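Local coordinates for amino acid adenylation domain-containing protein (PDB 6ULY) that probably selects an alpha-keto acid and activates it with ATP as an acyl adenylate for nonribosomal depsipeptide synthesis, at residues F72-S77 and K112-A117. Numbering follows the deposited sequence.
Sequences FFQFSS and KKLHHA. With SO4 (sulfate ion), chain M; SO4 (sulfate ion), chain D; SO4 (sulfate ion), chain J.
Phe72 meets Leu114 and Ala117 where helix 109-120 packs on strand 70-74, a parallel member of a mixed sheet in the AMP-binding fold; the short segments run nearly antiparallel, at 158°, their axes 11.0 Å apart. The contact illustrates how an aromatic ring can bridge sheet and helix by its edge. CG of Phe72 swings anti to the backbone N (chi1 -155°), and the rim of the ring faces the helix: CZ lies 3.8 Å from Leu114 CD2, while CE1 comes within 3.9 Å of Ala117 CB, both methyls near the ring plane. Leu114 and Phe72 cross at about a right angle. The other branch of Leu114 comes at Gln74 from the opposite direction, CD1 lying 3.2 Å from OE1, a close apolar-polar approach.

The polar atoms of that buried amide are satisfied largely by other parts of the chain. Tyr104 OH hydrogen-bonds to OE1, and NE2 gives hydrogens to Ser99 O and Phe73 O, which together fix the rotation of the amide against Leu114. Further out, His115 points away from the strand, and ND1 of His115 and ND1 of His116 both hydrogen-bond one sulfate, probably from the crystallisation liquor; His116 NE2 also hydrogen-bonds Glu426 OE2 of the second subunit. Within 72-77, the bend at chi2 of Gln74 (-72°) folds the amide back, and NE2 reaches a lone pair of Phe73 O at 3.0 Å, the acceptor lying in the amide plane.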
ATOM      1  N   PHE A  72     -13.207  -9.834  18.525  1.00 41.02           N
ATOM      2  CA  PHE A  72     -13.248  -9.854  17.067  1.00 39.84           C
ATOM      3  C   PHE A  72     -14.653 -10.238  16.616  1.00 40.93           C
ATOM      4  O   PHE A  72     -15.075 -11.385  16.787  1.00 41.74           O
ATOM      5  CB  PHE A  72     -12.205 -10.832  16.533  1.00 39.03           C
ATOM      6  CG  PHE A  72     -11.749 -10.534  15.137  1.00 43.90           C
ATOM      7  CD1 PHE A  72     -10.611  -9.779  14.921  1.00 38.92           C
ATOM      8  CD2 PHE A  72     -12.453 -11.010  14.041  1.00 44.68           C
ATOM      9  CE1 PHE A  72     -10.179  -9.501  13.641  1.00 37.34           C
ATOM     10  CE2 PHE A  72     -12.020 -10.734  12.752  1.00 47.34           C
ATOM     11  CZ  PHE A  72     -10.883  -9.978  12.555  1.00 39.97           C
ATOM     12  N   PHE A  73     -15.373  -9.281  16.031  1.00 39.33           N
ATOM     13  CA  PHE A  73     -16.745  -9.514  15.603  1.00 39.71           C
ATOM     14  C   PHE A  73     -16.783 -10.141  14.213  1.00 44.12           C
ATOM     15  O   PHE A  73     -16.138  -9.650  13.281  1.00 42.07           O
ATOM     16  CB  PHE A  73     -17.537  -8.205  15.598  1.00 39.49           C
ATOM     17  CG  PHE A  73     -17.994  -7.756  16.962  1.00 40.97           C
ATOM     18  CD1 PHE A  73     -17.354  -8.195  18.110  1.00 39.90           C
ATOM     19  CD2 PHE A  73     -19.077  -6.901  17.091  1.00 39.42           C
ATOM     20  CE1 PHE A  73     -17.777  -7.782  19.354  1.00 39.84           C
ATOM     21  CE2 PHE A  73     -19.506  -6.485  18.333  1.00 37.51           C
ATOM     22  CZ  PHE A  73     -18.860  -6.928  19.466  1.00 38.33           C
ATOM     23  N   GLN A  74     -17.566 -11.217  14.077  1.00 47.47           N
ATOM     24  CA  GLN A  74     -17.786 -11.906  12.799  1.00 43.29           C
ATOM     25  C   GLN A  74     -19.256 -12.320  12.785  1.00 50.05           C
ATOM     26  O   GLN A  74     -19.601 -13.441  13.168  1.00 47.90           O
ATOM     27  CB  GLN A  74     -16.850 -13.098  12.639  1.00 46.07           C
ATOM     28  CG  GLN A  74     -15.422 -12.715  12.287  1.00 48.42           C
ATOM     29  CD  GLN A  74     -15.296 -12.214  10.864  1.00 46.41           C
ATOM     30  OE1 GLN A  74     -15.006 -12.985   9.950  1.00 42.49           O
ATOM     31  NE2 GLN A  74     -15.521 -10.919  10.666  1.00 43.70           N
ATOM     32  N   PHE A  75     -20.115 -11.408  12.339  1.00 47.72           N
ATOM     33  CA  PHE A  75     -21.555 -11.563  12.462  1.00 47.79           C
ATOM     34  C   PHE A  75     -22.234 -11.506  11.104  1.00 53.46           C
ATOM     35  O   PHE A  75     -21.801 -10.775  10.207  1.00 45.65           O
ATOM     36  CB  PHE A  75     -22.157 -10.479  13.368  1.00 41.31           C
ATOM     37  CG  PHE A  75     -21.837 -10.668  14.817  1.00 44.91           C
ATOM     38  CD1 PHE A  75     -22.503 -11.622  15.567  1.00 45.20           C
ATOM     39  CD2 PHE A  75     -20.864  -9.899  15.428  1.00 44.55           C
ATOM     40  CE1 PHE A  75     -22.206 -11.803  16.902  1.00 47.17           C
ATOM     41  CE2 PHE A  75     -20.561 -10.075  16.764  1.00 47.92           C
ATOM     42  CZ  PHE A  75     -21.231 -11.026  17.502  1.00 45.35           C
ATOM     43  N   SER A  76     -23.295 -12.304  10.968  1.00 49.95           N
ATOM     44  CA  SER A  76     -24.280 -12.142   9.913  1.00 53.15           C
ATOM     45  C   SER A  76     -25.600 -11.589  10.428  1.00 46.83           C
ATOM     46  O   SER A  76     -26.383 -11.061   9.632  1.00 50.72           O
ATOM     47  CB  SER A  76     -24.543 -13.486   9.218  1.00 54.77           C
ATOM     48  OG  SER A  76     -25.035 -14.446  10.138  1.00 56.39           O
ATOM     49  N   SER A  77     -25.854 -11.681  11.730  1.00 46.90           N
ATOM     50  CA  SER A  77     -27.107 -11.234  12.324  1.00 50.05           C
ATOM     51  C   SER A  77     -26.923  -9.856  12.947  1.00 42.62           C
ATOM     52  O   SER A  77     -26.054  -9.672  13.806  1.00 40.92           O
ATOM     53  CB  SER A  77     -27.590 -12.226  13.381  1.00 43.94           C
ATOM     54  OG  SER A  77     -28.491 -11.592  14.272  1.00 41.76           O
ATOM     55  N   LYS A 112      -7.373 -13.460   4.410  1.00 51.22           N
ATOM     56  CA  LYS A 112      -6.030 -12.989   4.737  1.00 47.54           C
ATOM     57  C   LYS A 112      -6.091 -11.732   5.595  1.00 42.00           C
ATOM     58  O   LYS A 112      -5.367 -11.606   6.590  1.00 42.02           O
ATOM     59  CB  LYS A 112      -5.234 -12.720   3.455  1.00 57.99           C
ATOM     60  CG  LYS A 112      -4.921 -13.956   2.626  1.00 76.47           C
ATOM     61  CD  LYS A 112      -4.033 -13.620   1.433  1.00106.92           C
ATOM     62  CE  LYS A 112      -3.711 -14.860   0.609  1.00126.35           C
ATOM     63  NZ  LYS A 112      -2.860 -14.549  -0.575  1.00114.57           N
ATOM     64  N   LYS A 113      -6.945 -10.781   5.216  1.00 39.98           N
ATOM     65  CA  LYS A 113      -7.065  -9.547   5.984  1.00 39.86           C
ATOM     66  C   LYS A 113      -7.539  -9.819   7.408  1.00 46.24           C
ATOM     67  O   LYS A 113      -7.040  -9.209   8.361  1.00 40.13           O
ATOM     68  CB  LYS A 113      -8.015  -8.583   5.272  1.00 47.23           C
ATOM     69  CG  LYS A 113      -7.587  -8.250   3.844  1.00 56.53           C
ATOM     70  CD  LYS A 113      -8.484  -7.200   3.204  1.00 62.00           C
ATOM     71  CE  LYS A 113      -7.957  -6.793   1.838  1.00 63.06           C
ATOM     72  NZ  LYS A 113      -8.618  -5.561   1.321  1.00 87.17           N
ATOM     73  N   LEU A 114      -8.505 -10.728   7.576  1.00 40.33           N
ATOM     74  CA  LEU A 114      -8.950 -11.077   8.922  1.00 42.47           C
ATOM     75  C   LEU A 114      -7.793 -11.620   9.749  1.00 39.43           C
ATOM     76  O   LEU A 114      -7.638 -11.267  10.924  1.00 39.70           O
ATOM     77  CB  LEU A 114     -10.092 -12.096   8.863  1.00 44.27           C
ATOM     78  CG  LEU A 114     -11.386 -11.616   8.207  1.00 42.97           C
ATOM     79  CD1 LEU A 114     -12.381 -12.761   8.073  1.00 52.17           C
ATOM     80  CD2 LEU A 114     -11.997 -10.462   8.991  1.00 45.00           C
ATOM     81  N   HIS A 115      -6.966 -12.480   9.149  1.00 38.20           N
ATOM     82  CA  HIS A 115      -5.831 -13.039   9.874  1.00 45.40           C
ATOM     83  C   HIS A 115      -4.874 -11.943  10.326  1.00 46.58           C
ATOM     84  O   HIS A 115      -4.336 -11.997  11.439  1.00 43.03           O
ATOM     85  CB  HIS A 115      -5.090 -14.051   9.003  1.00 42.38           C
ATOM     86  CG  HIS A 115      -3.866 -14.618   9.652  1.00 52.36           C
ATOM     87  ND1 HIS A 115      -2.634 -14.000   9.591  1.00 57.40           N
ATOM     88  CD2 HIS A 115      -3.686 -15.743  10.384  1.00 53.54           C
ATOM     89  CE1 HIS A 115      -1.748 -14.722  10.254  1.00 62.61           C
ATOM     90  NE2 HIS A 115      -2.361 -15.785  10.745  1.00 61.68           N
ATOM     91  N   HIS A 116      -4.636 -10.950   9.470  1.00 43.73           N
ATOM     92  CA  HIS A 116      -3.728  -9.868   9.832  1.00 47.18           C
ATOM     93  C   HIS A 116      -4.223  -9.141  11.075  1.00 40.26           C
ATOM     94  O   HIS A 116      -3.503  -9.028  12.074  1.00 42.05           O
ATOM     95  CB  HIS A 116      -3.576  -8.890   8.666  1.00 42.36           C
ATOM     96  CG  HIS A 116      -2.797  -7.660   9.014  1.00 44.93           C
ATOM     97  ND1 HIS A 116      -1.421  -7.607   8.954  1.00 52.78           N
ATOM     98  CD2 HIS A 116      -3.202  -6.440   9.443  1.00 44.27           C
ATOM     99  CE1 HIS A 116      -1.012  -6.406   9.322  1.00 49.25           C
ATOM    100  NE2 HIS A 116      -2.074  -5.679   9.625  1.00 52.83           N
ATOM    101  N   ALA A 117      -5.457  -8.632  11.026  1.00 38.59           N
ATOM    102  CA  ALA A 117      -6.014  -7.930  12.179  1.00 38.92           C
ATOM    103  C   ALA A 117      -6.076  -8.838  13.398  1.00 40.58           C
ATOM    104  O   ALA A 117      -5.762  -8.416  14.517  1.00 39.81           O
ATOM    105  CB  ALA A 117      -7.405  -7.394  11.846  1.00 37.32           C
TER
HETATM  106  S   SO4 M 711      -0.123 -11.531   8.465  1.00 70.36           S
HETATM  107  O1  SO4 M 711       0.017 -10.177   8.918  1.00 57.27           O
HETATM  108  O2  SO4 M 711       0.767 -11.761   7.364  1.00 78.88           O
HETATM  109  O3  SO4 M 711       0.204 -12.429   9.534  1.00 76.01           O
HETATM  110  O4  SO4 M 711      -1.474 -11.757   8.042  1.00 63.50           O
HETATM  111  S   SO4 D 702     -31.100 -10.309  12.277  1.00 65.43           S
HETATM  112  O1  SO4 D 702     -30.453 -11.518  12.722  1.00 50.45           O
HETATM  113  O2  SO4 D 702     -30.357  -9.693  11.207  1.00 66.76           O
HETATM  114  O3  SO4 D 702     -31.184  -9.391  13.377  1.00 71.46           O
HETATM  115  O4  SO4 D 702     -32.420 -10.588  11.814  1.00 64.23           O
HETATM  116  S   SO4 J 708       0.192 -16.999  13.515  1.00101.39           S
HETATM  117  O1  SO4 J 708       1.121 -17.908  14.140  1.00 91.04           O
HETATM  118  O2  SO4 J 708       0.893 -16.247  12.501  1.00 89.45           O
HETATM  119  O3  SO4 J 708      -0.877 -17.741  12.892  1.00 89.74           O
HETATM  120  O4  SO4 J 708      -0.359 -16.113  14.524  1.00 73.20           O